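Local structure of mandalate racemase/muconate lactonizing enzyme (Unidentified, 4E4U) at residues 206-209 and 210-213; 243-246 and 247-251; 266-269 and 270-274. The protein is a putative enolase-superfamily enzyme of the mandelate racemase/muconate lactonizing type, which probably abstracts the alpha proton of a carboxylate substrate. All coordinates share one frame; numbering follows the deposited sequence. Where two conformers were deposited one is given.

Interaction 1 of 3, residues 206-209 and 210-213; sequences FGTH and GQMV
One hydrogen bond crosses this turn: the backbone N of His209 donates to Gln211 OE1 at 2.8 Å, with an N-H...O angle of 158°. The donor does not lie flat with the amide but is tilted 27° from the carbonyl plane. Gln211 gets its oxygen there by a bend at chi2 (91°), which folds the amide back over the turn. Bonds to the surroundings hold the other polar ends: Gln211 NE2 donates to Gly169 O and to Asp166 OD2, and Thr208 OG1 bonds to Glu233 O, on the next strand of the barrel. The same Asp166 oxygen meets His209 ND1, and the His209 ring stacks on Tyr171 and also meets Phe82 of a second subunit.

The apolar contact is smaller. Thr208 CG2 sits 3.7 Å from Met212 CE, methyl against methyl, and the two side chains meet at about a right angle. Met212 brings its methyl round by a bend at its last torsion. Thr208 CG2 is also in van der Waals contact with Gln211 OE1, at 3.6 Å.

Along the backbone, Gly207 is the centre of an inverse gamma turn, closed by a weak bond from Thr208 N to Phe206 O. Gly210 takes positive phi as the chain swings toward Val213, the N-cap of helix 214-224.

The loop follows barrel strand 203-206 at its C-terminal end, the end that carries the active site in this superfamily. With bonds at both its oxygen and its nitrogen, the Gln211 amide has a fixed rotation, and through Asp166 it probably helps set the position of the His209 ring.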
ATOM      1  N   PHE A 206      28.395 -14.149   5.122  1.00 11.17           N
ATOM      2  CA  PHE A 206      28.774 -13.094   6.044  1.00 11.29           C
ATOM      3  C   PHE A 206      27.934 -13.253   7.306  1.00 11.65           C
ATOM      4  O   PHE A 206      26.756 -12.891   7.331  1.00 12.11           O
ATOM      5  CB  PHE A 206      28.626 -11.709   5.410  1.00 12.36           C
ATOM      6  CG  PHE A 206      29.406 -10.655   6.121  1.00 13.07           C
ATOM      7  CD1 PHE A 206      30.750 -10.452   5.833  1.00 14.91           C
ATOM      8  CD2 PHE A 206      28.807  -9.892   7.105  1.00 13.62           C
ATOM      9  CE1 PHE A 206      31.470  -9.490   6.504  1.00 15.15           C
ATOM     10  CE2 PHE A 206      29.521  -8.930   7.779  1.00 15.40           C
ATOM     11  CZ  PHE A 206      30.852  -8.727   7.482  1.00 15.97           C
ATOM     12  N   GLY A 207      28.545 -13.839   8.332  1.00 12.31           N
ATOM     13  CA  GLY A 207      27.807 -14.396   9.451  1.00 13.04           C
ATOM     14  C   GLY A 207      27.606 -13.484  10.638  1.00 13.78           C
ATOM     15  O   GLY A 207      27.881 -13.868  11.781  1.00 15.04           O
ATOM     16  N   THR A 208      27.103 -12.284  10.371  1.00 13.32           N
ATOM     17  CA  THR A 208      26.825 -11.312  11.421  1.00 13.09           C
ATOM     18  C   THR A 208      25.797 -11.824  12.437  1.00 12.73           C
ATOM     19  O   THR A 208      25.083 -12.812  12.188  1.00 14.07           O
ATOM     20  CB  THR A 208      26.411  -9.955  10.816  1.00 13.25           C
ATOM     21  OG1 THR A 208      25.982 -10.144   9.458  1.00 13.45           O
ATOM     22  CG2 THR A 208      27.605  -9.024  10.797  1.00 14.82           C
ATOM     23  N   HIS A 209      25.742 -11.142  13.577  1.00 12.53           N
ATOM     24  CA  HIS A 209      24.971 -11.555  14.753  1.00 12.65           C
ATOM     25  C   HIS A 209      24.032 -10.431  15.228  1.00 11.71           C
ATOM     26  O   HIS A 209      23.837 -10.240  16.430  1.00 12.19           O
ATOM     27  CB  HIS A 209      25.918 -11.911  15.909  1.00 14.56           C
ATOM     28  CG  HIS A 209      26.639 -13.216  15.750  1.00 16.29           C
ATOM     29  ND1 HIS A 209      27.801 -13.349  15.028  1.00 17.15           N
ATOM     30  CD2 HIS A 209      26.377 -14.441  16.273  1.00 18.17           C
ATOM     31  CE1 HIS A 209      28.220 -14.600  15.091  1.00 18.05           C
ATOM     32  NE2 HIS A 209      27.374 -15.283  15.839  1.00 18.49           N
ATOM     33  N   GLY A 210      23.467  -9.667  14.301  1.00 10.97           N
ATOM     34  CA  GLY A 210      22.556  -8.600  14.681  1.00 10.66           C
ATOM     35  C   GLY A 210      23.213  -7.427  15.379  1.00 11.04           C
ATOM     36  O   GLY A 210      22.573  -6.771  16.201  1.00 11.95           O
ATOM     37  N   GLN A 211      24.468  -7.139  15.040  1.00 11.50           N
ATOM     38  CA  GLN A 211      25.185  -6.032  15.674  1.00 11.86           C
ATOM     39  C   GLN A 211      24.570  -4.674  15.363  1.00 11.60           C
ATOM     40  O   GLN A 211      24.688  -3.746  16.156  1.00 12.24           O
ATOM     41  CB  GLN A 211      26.647  -5.981  15.208  1.00 12.57           C
ATOM     42  CG  GLN A 211      27.574  -7.027  15.794  1.00 13.09           C
ATOM     43  CD  GLN A 211      27.653  -8.277  14.950  1.00 12.78           C
ATOM     44  OE1 GLN A 211      26.722  -8.604  14.210  1.00 12.16           O
ATOM     45  NE2 GLN A 211      28.762  -8.998  15.070  1.00 13.67           N
ATOM     46  N   MET A 212      23.927  -4.565  14.205  1.00 10.81           N
ATOM     47  CA  MET A 212      23.677  -3.270  13.582  1.00 10.86           C
ATOM     48  C   MET A 212      22.244  -2.776  13.636  1.00 10.62           C
ATOM     49  O   MET A 212      21.298  -3.566  13.634  1.00 11.04           O
ATOM     50  CB  MET A 212      24.091  -3.342  12.108  1.00 11.60           C
ATOM     51  CG  MET A 212      25.588  -3.405  11.914  1.00 13.31           C
ATOM     52  SD  MET A 212      26.064  -4.125  10.359  1.00 17.61           S
ATOM     53  CE  MET A 212      25.715  -5.829  10.748  1.00 18.71           C
ATOM     54  N   VAL A 213      22.101  -1.455  13.653  1.00  9.75           N
ATOM     55  CA  VAL A 213      20.851  -0.833  13.234  1.00 10.46           C
ATOM     56  C   VAL A 213      20.794  -0.904  11.697  1.00  9.77           C
ATOM     57  O   VAL A 213      21.825  -1.038  11.033  1.00 10.00           O
ATOM     58  CB  VAL A 213      20.737   0.629  13.721  1.00 11.20           C
ATOM     59  CG1 VAL A 213      20.721   0.684  15.237  1.00 13.13           C
ATOM     60  CG2 VAL A 213      21.865   1.503  13.154  1.00 11.01           C
TER

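Interaction 2 of 3, residues 243-246 and 247-251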
ATOM      1  N   ALA A 243      12.364  -3.548   9.901  1.00 11.50           N
ATOM      2  CA  ALA A 243      13.747  -3.089   9.944  1.00 11.22           C
ATOM      3  C   ALA A 243      14.658  -3.999   9.135  1.00 10.86           C
ATOM      4  O   ALA A 243      15.491  -3.525   8.368  1.00 12.31           O
ATOM      5  CB  ALA A 243      14.221  -2.993  11.378  1.00 11.96           C
ATOM      6  N   ILE A 244      14.500  -5.310   9.281  1.00 10.63           N
ATOM      7  CA  ILE A 244      15.333  -6.213   8.502  1.00 10.89           C
ATOM      8  C   ILE A 244      14.956  -6.149   7.013  1.00 10.39           C
ATOM      9  O   ILE A 244      15.830  -6.208   6.140  1.00 11.16           O
ATOM     10  CB  ILE A 244      15.332  -7.646   9.085  1.00 10.99           C
ATOM     11  CG1 ILE A 244      16.435  -8.491   8.448  1.00 13.08           C
ATOM     12  CG2 ILE A 244      13.972  -8.325   8.945  1.00 11.88           C
ATOM     13  CD1 ILE A 244      16.666  -9.793   9.174  1.00 15.21           C
ATOM     14  N   ALA A 245      13.674  -5.949   6.719  1.00 10.63           N
ATOM     15  CA  ALA A 245      13.247  -5.783   5.327  1.00 10.86           C
ATOM     16  C   ALA A 245      13.837  -4.528   4.682  1.00 10.64           C
ATOM     17  O   ALA A 245      14.093  -4.509   3.480  1.00 11.30           O
ATOM     18  CB  ALA A 245      11.735  -5.777   5.212  1.00 11.18           C
ATOM     19  N   GLN A 246      14.042  -3.483   5.475  0.60 10.94           N
ATOM     20  CA  GLN A 246      14.679  -2.277   4.964  0.60 10.97           C
ATOM     21  C   GLN A 246      16.085  -2.576   4.443  0.60 10.03           C
ATOM     22  O   GLN A 246      16.504  -2.039   3.412  0.60 11.23           O
ATOM     23  CB  GLN A 246      14.715  -1.197   6.037  0.60 13.25           C
ATOM     24  CG  GLN A 246      13.423  -0.397   6.105  0.60 14.82           C
ATOM     25  CD  GLN A 246      13.084   0.272   4.784  0.60 17.36           C
ATOM     26  OE1 GLN A 246      13.934   0.916   4.166  0.60 18.33           O
ATOM     27  NE2 GLN A 246      11.839   0.107   4.336  0.60 18.70           N
ATOM     28  N   VAL A 247      16.809  -3.441   5.145  1.00 10.61           N
ATOM     29  CA  VAL A 247      18.143  -3.839   4.702  1.00 10.42           C
ATOM     30  C   VAL A 247      18.025  -4.607   3.379  1.00  9.38           C
ATOM     31  O   VAL A 247      18.722  -4.311   2.402  1.00 10.48           O
ATOM     32  CB  VAL A 247      18.902  -4.661   5.759  1.00 10.18           C
ATOM     33  CG1 VAL A 247      20.299  -4.995   5.259  1.00 11.18           C
ATOM     34  CG2 VAL A 247      18.981  -3.902   7.071  1.00 11.31           C
ATOM     35  N   ALA A 248      17.110  -5.571   3.329  1.00  9.69           N
ATOM     36  CA  ALA A 248      16.927  -6.369   2.118  1.00 10.17           C
ATOM     37  C   ALA A 248      16.595  -5.499   0.904  1.00  9.87           C
ATOM     38  O   ALA A 248      17.066  -5.750  -0.202  1.00 11.17           O
ATOM     39  CB  ALA A 248      15.847  -7.418   2.336  1.00 10.80           C
ATOM     40  N   LYS A 249      15.788  -4.465   1.117  1.00 10.06           N
ATOM     41  CA  LYS A 249      15.393  -3.574   0.028  1.00 11.90           C
ATOM     42  C   LYS A 249      16.570  -2.803  -0.555  1.00 11.94           C
ATOM     43  O   LYS A 249      16.549  -2.424  -1.723  1.00 13.51           O
ATOM     44  CB  LYS A 249      14.324  -2.590   0.512  1.00 14.73           C
ATOM     45  CG  LYS A 249      12.968  -3.237   0.710  1.00 19.46           C
ATOM     46  CD  LYS A 249      12.013  -2.312   1.442  1.00 23.75           C
ATOM     47  CE  LYS A 249      10.766  -3.073   1.891  1.00 27.15           C
ATOM     48  NZ  LYS A 249       9.906  -2.282   2.809  1.00 29.64           N
ATOM     49  N   HIS A 250      17.603  -2.593   0.257  1.00 10.66           N
ATOM     50  CA  HIS A 250      18.708  -1.719  -0.120  1.00 11.26           C
ATOM     51  C   HIS A 250      19.995  -2.447  -0.487  1.00 12.11           C
ATOM     52  O   HIS A 250      21.031  -1.812  -0.663  1.00 14.37           O
ATOM     53  CB  HIS A 250      18.984  -0.709   1.000  1.00 12.82           C
ATOM     54  CG  HIS A 250      18.035   0.446   1.006  1.00 15.10           C
ATOM     55  ND1 HIS A 250      18.258   1.589   0.278  1.00 16.99           N
ATOM     56  CD2 HIS A 250      16.845   0.624   1.634  1.00 16.06           C
ATOM     57  CE1 HIS A 250      17.255   2.432   0.457  1.00 17.64           C
ATOM     58  NE2 HIS A 250      16.382   1.863   1.277  1.00 17.43           N
ATOM     59  N   THR A 251      19.937  -3.767  -0.595  1.00 10.93           N
ATOM     60  CA  THR A 251      21.080  -4.534  -1.071  1.00 10.85           C
ATOM     61  C   THR A 251      20.662  -5.697  -1.955  1.00 10.13           C
ATOM     62  O   THR A 251      19.574  -6.273  -1.804  1.00 10.99           O
ATOM     63  CB  THR A 251      21.986  -5.036   0.085  1.00 11.18           C
ATOM     64  OG1 THR A 251      23.134  -5.695  -0.466  1.00 11.08           O
ATOM     65  CG2 THR A 251      21.249  -6.030   0.974  1.00 11.22           C
TER
HETATM   66  O   HOH W   1      10.432  -2.379   5.604  1.00 21.26           O
HETATM   67  O   HOH W   2      13.761   2.658   1.923  1.00 32.99           O
HETATM   68  O   HOH W   3      15.065   3.962   3.126  1.00 39.76           O
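Val247 packs back against the turn before it on the buried side of the helix, the tight part of the contact. Its CG2 lies beside the backbone N, 3.7 Å from Ala243 O, because CG1 takes the place anti to that N (chi1 -178°). Ala248 N reaches Ile244 O at 3.2 Å with an N-H...O angle of 164°, the donor in the carbonyl plane; Val247 N has only weak bonds, to Ala243 O and Ile244 O.

The outer side is looser. Lys249 N donates to Ala245 O at 2.9 Å, and the lysine chain runs alongside that oxygen, CG 3.2 Å away. Gln246 was modelled in two conformers, and its water bridges hold for the one described here, so they are less certain. In it NE2 and Lys249 NZ, both donors, share a water, and OE1 accepts from another that lies 2.8 Å from His250 NE2, in the ring plane. Amide and ring run side by side, 54° apart. Beneath them the His250 ring turns its CD2 edge to Gln246 O, 3.2 Å from CD2. His250 also packs on Lys249 of a third subunit.

Helix 241-249 is the crossover of a beta-alpha-beta unit of the barrel: Ile244, Val247 and Ala248 pack on Ile255 of strand 255-257, and Val247 also touches helix 214-224.

Interaction 3 of 3, residues 266-269 and 270-274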
ATOM      1  N   GLU A 266       6.062 -16.493  13.484  1.00  9.30           N
ATOM      2  CA  GLU A 266       7.128 -15.501  13.374  1.00  8.81           C
ATOM      3  C   GLU A 266       7.746 -15.491  11.984  1.00  8.92           C
ATOM      4  O   GLU A 266       8.035 -14.431  11.431  1.00 10.17           O
ATOM      5  CB  GLU A 266       8.195 -15.713  14.449  1.00  9.72           C
ATOM      6  CG  GLU A 266       7.665 -15.419  15.833  1.00 10.18           C
ATOM      7  CD  GLU A 266       8.723 -15.452  16.929  1.00 11.03           C
ATOM      8  OE1 GLU A 266       9.934 -15.588  16.630  1.00 10.98           O
ATOM      9  OE2 GLU A 266       8.328 -15.330  18.108  1.00 11.91           O
ATOM     10  N   PHE A 267       7.951 -16.672  11.408  1.00  8.66           N
ATOM     11  CA  PHE A 267       8.480 -16.727  10.056  1.00  9.22           C
ATOM     12  C   PHE A 267       7.491 -16.166   9.030  1.00  9.32           C
ATOM     13  O   PHE A 267       7.905 -15.569   8.047  1.00  9.61           O
ATOM     14  CB  PHE A 267       8.966 -18.131   9.701  1.00  9.86           C
ATOM     15  CG  PHE A 267      10.279 -18.475  10.340  1.00  9.58           C
ATOM     16  CD1 PHE A 267      11.470 -18.089   9.737  1.00 10.46           C
ATOM     17  CD2 PHE A 267      10.329 -19.136  11.566  1.00 10.30           C
ATOM     18  CE1 PHE A 267      12.688 -18.387  10.326  1.00 11.20           C
ATOM     19  CE2 PHE A 267      11.548 -19.436  12.163  1.00 10.42           C
ATOM     20  CZ  PHE A 267      12.728 -19.056  11.539  1.00 11.12           C
ATOM     21  N   HIS A 268       6.195 -16.359   9.253  1.00  9.34           N
ATOM     22  CA  HIS A 268       5.190 -15.725   8.410  1.00  9.93           C
ATOM     23  C   HIS A 268       5.348 -14.204   8.411  1.00 10.46           C
ATOM     24  O   HIS A 268       5.383 -13.574   7.356  1.00 10.70           O
ATOM     25  CB  HIS A 268       3.788 -16.124   8.878  1.00 10.90           C
ATOM     26  CG  HIS A 268       2.684 -15.394   8.179  1.00 11.61           C
ATOM     27  ND1 HIS A 268       2.426 -15.533   6.829  1.00 12.74           N
ATOM     28  CD2 HIS A 268       1.771 -14.511   8.649  1.00 13.70           C
ATOM     29  CE1 HIS A 268       1.387 -14.780   6.506  1.00 13.19           C
ATOM     30  NE2 HIS A 268       0.982 -14.143   7.588  1.00 14.52           N
ATOM     31  N   LYS A 269       5.458 -13.609   9.595  1.00 10.02           N
ATOM     32  CA  LYS A 269       5.608 -12.159   9.685  1.00 11.19           C
ATOM     33  C   LYS A 269       6.857 -11.697   8.939  1.00  9.72           C
ATOM     34  O   LYS A 269       6.840 -10.690   8.226  1.00 10.75           O
ATOM     35  CB  LYS A 269       5.694 -11.719  11.145  1.00 13.76           C
ATOM     36  CG  LYS A 269       4.438 -11.929  11.943  1.00 18.69           C
ATOM     37  CD  LYS A 269       4.631 -11.438  13.370  1.00 20.95           C
ATOM     38  CE  LYS A 269       3.469 -11.846  14.253  1.00 21.64           C
ATOM     39  NZ  LYS A 269       3.723 -11.575  15.691  1.00 24.03           N
ATOM     40  N   LEU A 270       7.946 -12.437   9.113  1.00  9.64           N
ATOM     41  CA  LEU A 270       9.197 -12.116   8.434  1.00  9.75           C
ATOM     42  C   LEU A 270       9.052 -12.145   6.911  1.00  9.00           C
ATOM     43  O   LEU A 270       9.454 -11.210   6.219  1.00 10.03           O
ATOM     44  CB  LEU A 270      10.282 -13.096   8.872  1.00 10.11           C
ATOM     45  CG  LEU A 270      11.645 -12.964   8.194  1.00 10.53           C
ATOM     46  CD1 LEU A 270      12.377 -11.736   8.715  1.00 12.30           C
ATOM     47  CD2 LEU A 270      12.460 -14.225   8.453  1.00 11.67           C
ATOM     48  N   LEU A 271       8.469 -13.223   6.396  1.00  9.75           N
ATOM     49  CA  LEU A 271       8.304 -13.373   4.951  1.00  9.87           C
ATOM     50  C   LEU A 271       7.321 -12.359   4.370  1.00 10.39           C
ATOM     51  O   LEU A 271       7.545 -11.836   3.283  1.00 11.40           O
ATOM     52  CB  LEU A 271       7.848 -14.796   4.626  1.00  9.93           C
ATOM     53  CG  LEU A 271       8.911 -15.869   4.856  1.00 10.40           C
ATOM     54  CD1 LEU A 271       8.252 -17.236   4.928  1.00 11.30           C
ATOM     55  CD2 LEU A 271       9.961 -15.820   3.744  1.00 11.27           C
ATOM     56  N   GLN A 272       6.250 -12.066   5.100  1.00 11.00           N
ATOM     57  CA  GLN A 272       5.265 -11.078   4.651  1.00 12.19           C
ATOM     58  C   GLN A 272       5.909  -9.716   4.455  1.00 12.32           C
ATOM     59  O   GLN A 272       5.520  -8.970   3.558  1.00 14.55           O
ATOM     60  CB  GLN A 272       4.134 -10.944   5.672  1.00 14.94           C
ATOM     61  CG  GLN A 272       3.203 -12.126   5.740  1.00 18.52           C
ATOM     62  CD  GLN A 272       2.354 -12.270   4.506  1.00 22.10           C
ATOM     63  OE1 GLN A 272       2.720 -12.981   3.569  1.00 25.07           O
ATOM     64  NE2 GLN A 272       1.204 -11.602   4.495  1.00 23.82           N
ATOM     65  N   ALA A 273       6.891  -9.397   5.296  1.00 10.40           N
ATOM     66  CA  ALA A 273       7.587  -8.115   5.226  1.00 11.49           C
ATOM     67  C   ALA A 273       8.649  -8.072   4.127  1.00 11.04           C
ATOM     68  O   ALA A 273       9.184  -7.003   3.839  1.00 12.37           O
ATOM     69  CB  ALA A 273       8.219  -7.785   6.583  1.00 13.17           C
ATOM     70  N   GLY A 274       8.998  -9.227   3.558  1.00 11.29           N
ATOM     71  CA  GLY A 274      10.125  -9.312   2.639  1.00 11.52           C
ATOM     72  C   GLY A 274      11.449  -9.231   3.390  1.00 11.00           C
ATOM     73  O   GLY A 274      12.446  -8.727   2.878  1.00 12.63           O
TER
HETATM   74  O   HOH W   4       3.204 -16.369   4.261  1.00 24.51           O
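Gln272 lays its CG over one face of the His268 ring, 3.6 Å from the ring centroid and 22° off its normal, a CH-pi contact one turn along helix 263-272. The Gln272 amide is nearly parallel to the ring, the planes 15° apart. A bend at chi2 (-69°) turns it that way, while the imidazole reaches the glutamine because His268 CG stands anti to the backbone N.

His268 ND1 is 2.8 Å from a water in the ring plane, and the same water gives Gln272 OE1 a weak bond. The Gln272 amide also pairs weakly, OE1 with NE2, with Gln272 of a fourth subunit, where His302 meets the His268 ring edge-to-face.

In the backbone, each carbonyl from Glu266 to Lys269 accepts from the N four residues on. The bond from Gln272 N to His268 O is the shortest at 2.8 Å and runs nearly along the C=O axis; that from Ala273 N to Lys269 O is longer, 3.2 Å. Gly274 then leaves helical geometry with positive phi in a Schellman motif, its N bonded to Leu271 O at 3.0 Å.

Glu266 OE1 accepts from Thr262 N of its own chain, while OE2 forms a salt bridge with Arg85 of a second subunit, and Lys269 NZ forms another with Glu241 of that subunit. On the inner side Phe267 CD1 and Leu270 CD2 lie 4.2 Å apart, both side chains packing on Leu279.

The helix thus divides its chemistry by side: hydrocarbon faces the barrel, while the charged ends of Glu266 and Lys269 and the CH-pi pair of His268 and Gln272, only weakly bridged by water, meet neighbouring subunits.

All three contacts belong to the barrel domain, but they sit at different depths. Interaction 1 is buried in a loop after a barrel strand and depends on side-chain bonds to backbone and carboxylate. Interactions 2 and 3 are the C-terminal parts of two helices on the outer layer, each with an apolar side against the barrel. Interaction 2 turns a watered side outward, interaction 3 a side largely taken up by neighbouring subunits. These two helices pack together, Ala245 CB lying 3.1 Å from Ala273 O and Ile244 CG2 3.8 Å from Leu270 CD1. Interaction 1 touches neither, its nearest atoms about 6 Å from interaction 2 and about 12 Å from interaction 3.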